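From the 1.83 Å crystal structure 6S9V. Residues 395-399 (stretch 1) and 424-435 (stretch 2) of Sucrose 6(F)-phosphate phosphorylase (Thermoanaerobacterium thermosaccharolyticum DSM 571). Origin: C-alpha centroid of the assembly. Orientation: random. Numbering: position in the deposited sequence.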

# COMPACT_ATOMS: atom_id res chain seq x y z
N GLY A 395 2.15 7.70 -11.00
CA GLY A 395 0.92 7.86 -11.76
C GLY A 395 0.43 9.30 -11.80
O GLY A 395 -0.16 9.73 -12.79
N LEU A 396 0.69 10.06 -10.74
CA LEU A 396 0.36 11.48 -10.73
C LEU A 396 1.01 12.20 -11.91
O LEU A 396 0.40 13.09 -12.51
CB LEU A 396 0.82 12.11 -9.42
CG LEU A 396 0.64 13.62 -9.30
CD1 LEU A 396 -0.85 13.97 -9.29
CD2 LEU A 396 1.35 14.16 -8.07
N LEU A 397 2.24 11.83 -12.24
CA LEU A 397 3.00 12.47 -13.30
C LEU A 397 2.95 11.67 -14.60
O LEU A 397 3.74 11.94 -15.51
CB LEU A 397 4.44 12.67 -12.85
CG LEU A 397 4.56 13.49 -11.55
CD1 LEU A 397 6.00 13.66 -11.13
CD2 LEU A 397 3.90 14.85 -11.74
N ALA A 398 2.03 10.72 -14.70
CA ALA A 398 1.88 9.86 -15.87
C ALA A 398 3.22 9.24 -16.27
O ALA A 398 3.61 9.22 -17.43
CB ALA A 398 1.27 10.64 -17.03
N GLY A 399 3.92 8.70 -15.27
CA GLY A 399 5.23 8.15 -15.53
C GLY A 399 5.16 6.83 -16.26
O GLY A 399 4.25 6.03 -16.06
N GLU A 424 12.49 17.85 -13.54
CA GLU A 424 11.65 16.87 -14.21
C GLU A 424 10.19 16.99 -13.75
O GLU A 424 9.27 16.80 -14.55
CB GLU A 424 12.17 15.45 -13.94
CG GLU A 424 11.40 14.37 -14.70
CD GLU A 424 12.01 12.98 -14.56
OE1 GLU A 424 12.95 12.79 -13.76
OE2 GLU A 424 11.54 12.07 -15.27
N ILE A 425 9.97 17.28 -12.47
CA ILE A 425 8.62 17.54 -12.00
C ILE A 425 8.04 18.77 -12.70
O ILE A 425 6.90 18.75 -13.18
CB ILE A 425 8.61 17.72 -10.47
CG1 ILE A 425 9.03 16.43 -9.78
CG2 ILE A 425 7.22 18.15 -10.02
CD1 ILE A 425 9.30 16.61 -8.29
N GLU A 426 8.83 19.84 -12.77
CA GLU A 426 8.39 21.05 -13.45
C GLU A 426 7.94 20.75 -14.87
O GLU A 426 6.90 21.24 -15.32
CB GLU A 426 9.52 22.08 -13.45
CG GLU A 426 9.23 23.39 -14.17
CD GLU A 426 10.49 24.23 -14.37
OE1 GLU A 426 11.54 23.89 -13.78
OE2 GLU A 426 10.43 25.24 -15.11
N GLU A 427 8.69 19.89 -15.58
CA GLU A 427 8.32 19.52 -16.94
C GLU A 427 7.07 18.64 -16.96
O GLU A 427 6.15 18.85 -17.76
CB GLU A 427 9.47 18.80 -17.63
CG GLU A 427 10.61 19.68 -18.07
CD GLU A 427 10.29 20.45 -19.35
OE1 GLU A 427 10.18 19.82 -20.43
OE2 GLU A 427 10.14 21.68 -19.25
N SER A 428 7.03 17.63 -16.08
CA SER A 428 5.97 16.63 -16.15
C SER A 428 4.60 17.24 -15.86
O SER A 428 3.61 16.85 -16.50
CB SER A 428 6.25 15.50 -15.16
OG SER A 428 7.34 14.71 -15.58
N VAL A 429 4.51 18.18 -14.92
CA VAL A 429 3.20 18.70 -14.53
C VAL A 429 2.57 19.50 -15.66
O VAL A 429 1.36 19.76 -15.63
CB VAL A 429 3.28 19.57 -13.26
CG1 VAL A 429 3.75 18.74 -12.09
CG2 VAL A 429 4.17 20.78 -13.47
N GLN A 430 3.36 19.90 -16.66
CA GLN A 430 2.83 20.64 -17.79
C GLN A 430 2.24 19.73 -18.87
O GLN A 430 1.55 20.23 -19.77
CB GLN A 430 3.93 21.52 -18.39
CG GLN A 430 4.46 22.53 -17.38
CD GLN A 430 5.47 23.49 -17.98
OE1 GLN A 430 5.13 24.33 -18.82
NE2 GLN A 430 6.71 23.39 -17.53
N LYS A 431 2.47 18.42 -18.79
CA LYS A 431 1.90 17.50 -19.76
C LYS A 431 0.38 17.56 -19.71
O LYS A 431 -0.22 17.66 -18.63
CB LYS A 431 2.36 16.07 -19.51
CG LYS A 431 3.85 15.86 -19.71
CD LYS A 431 4.15 14.39 -19.96
CE LYS A 431 4.03 13.56 -18.69
NZ LYS A 431 4.37 12.12 -18.95
N ASN A 432 -0.26 17.49 -20.88
CA ASN A 432 -1.71 17.59 -20.94
C ASN A 432 -2.38 16.54 -20.06
O ASN A 432 -3.35 16.85 -19.35
CB ASN A 432 -2.20 17.46 -22.38
CG ASN A 432 -3.71 17.61 -22.49
OD1 ASN A 432 -4.43 16.63 -22.64
ND2 ASN A 432 -4.18 18.85 -22.40
N VAL A 433 -1.89 15.30 -20.08
CA VAL A 433 -2.52 14.24 -19.31
C VAL A 433 -2.43 14.53 -17.81
O VAL A 433 -3.36 14.22 -17.06
CB VAL A 433 -1.92 12.86 -19.65
CG1 VAL A 433 -0.44 12.81 -19.27
CG2 VAL A 433 -2.70 11.75 -18.94
N VAL A 434 -1.34 15.14 -17.37
CA VAL A 434 -1.19 15.47 -15.95
C VAL A 434 -2.12 16.62 -15.57
O VAL A 434 -2.76 16.60 -14.51
CB VAL A 434 0.28 15.79 -15.63
CG1 VAL A 434 0.43 16.26 -14.18
CG2 VAL A 434 1.15 14.57 -15.89
N GLN A 435 -2.21 17.64 -16.42
CA GLN A 435 -3.13 18.74 -16.13
C GLN A 435 -4.57 18.25 -16.09
O GLN A 435 -5.36 18.70 -15.25
CB GLN A 435 -2.95 19.86 -17.16
CG GLN A 435 -1.68 20.72 -16.97
CD GLN A 435 -1.61 21.45 -15.62
OE1 GLN A 435 -2.59 22.04 -15.15
NE2 GLN A 435 -0.43 21.43 -14.99
O HOH W 1 6.57 11.30 -15.63

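What fills the hollow between the two helical parts of the second stretch? Leu397 does, the residue with the most surface covered in this contact. It is the first residue to leave helical geometry, and its side chain, in the m,t rotamer, lies among Ile425, Ser428, Val429 and Val434. CD2 of Leu397 sits 3.9 Å from CG1 of Val429, while its CD1 lies 4.3 Å from CG1 of Ile425. Nearer the backbone, CB of Leu397 meets CB of Ser428 at 4.1 Å. These are packing distances, with no polar contact among them, so the branched end fits by shape.

How does so small a residue as Ala398 matter? Its CB points toward the second stretch and touches two valines, reaching CG1 of Val433 at 3.6 Å and CG2 of Val434 at 4.1 Å. The methyl itself is the bump, set against the two valine side chains. Val434 is itself a bump: CG2 of Val434 presses to 3.6 Å from C of Leu397, and CG1 of Val434 lies 3.6 Å from O of Leu396. That oxygen is buried against a methyl group and has no hydrogen-bonding partner in the model.

Where does polarity enter? The CA-to-CB bond of Lys431 points toward the first stretch, and the chain, bent at chi1 and chi3 (both m), brings NZ to the segment just after the helix of the first stretch, where NZ makes a weak hydrogen bond to O of Ala398 at 3.4 Å. NZ of Lys431 also lies 3.5 Å from O of Leu397, a contact but not a hydrogen bond.

Does water take part? One water donates a hydrogen bond to O of Leu397 at 2.9 Å and makes a weak one with OG of Ser428 at 3.5 Å. It thus bridges the stretches beside the apolar packing, joining groups too far apart to bond directly.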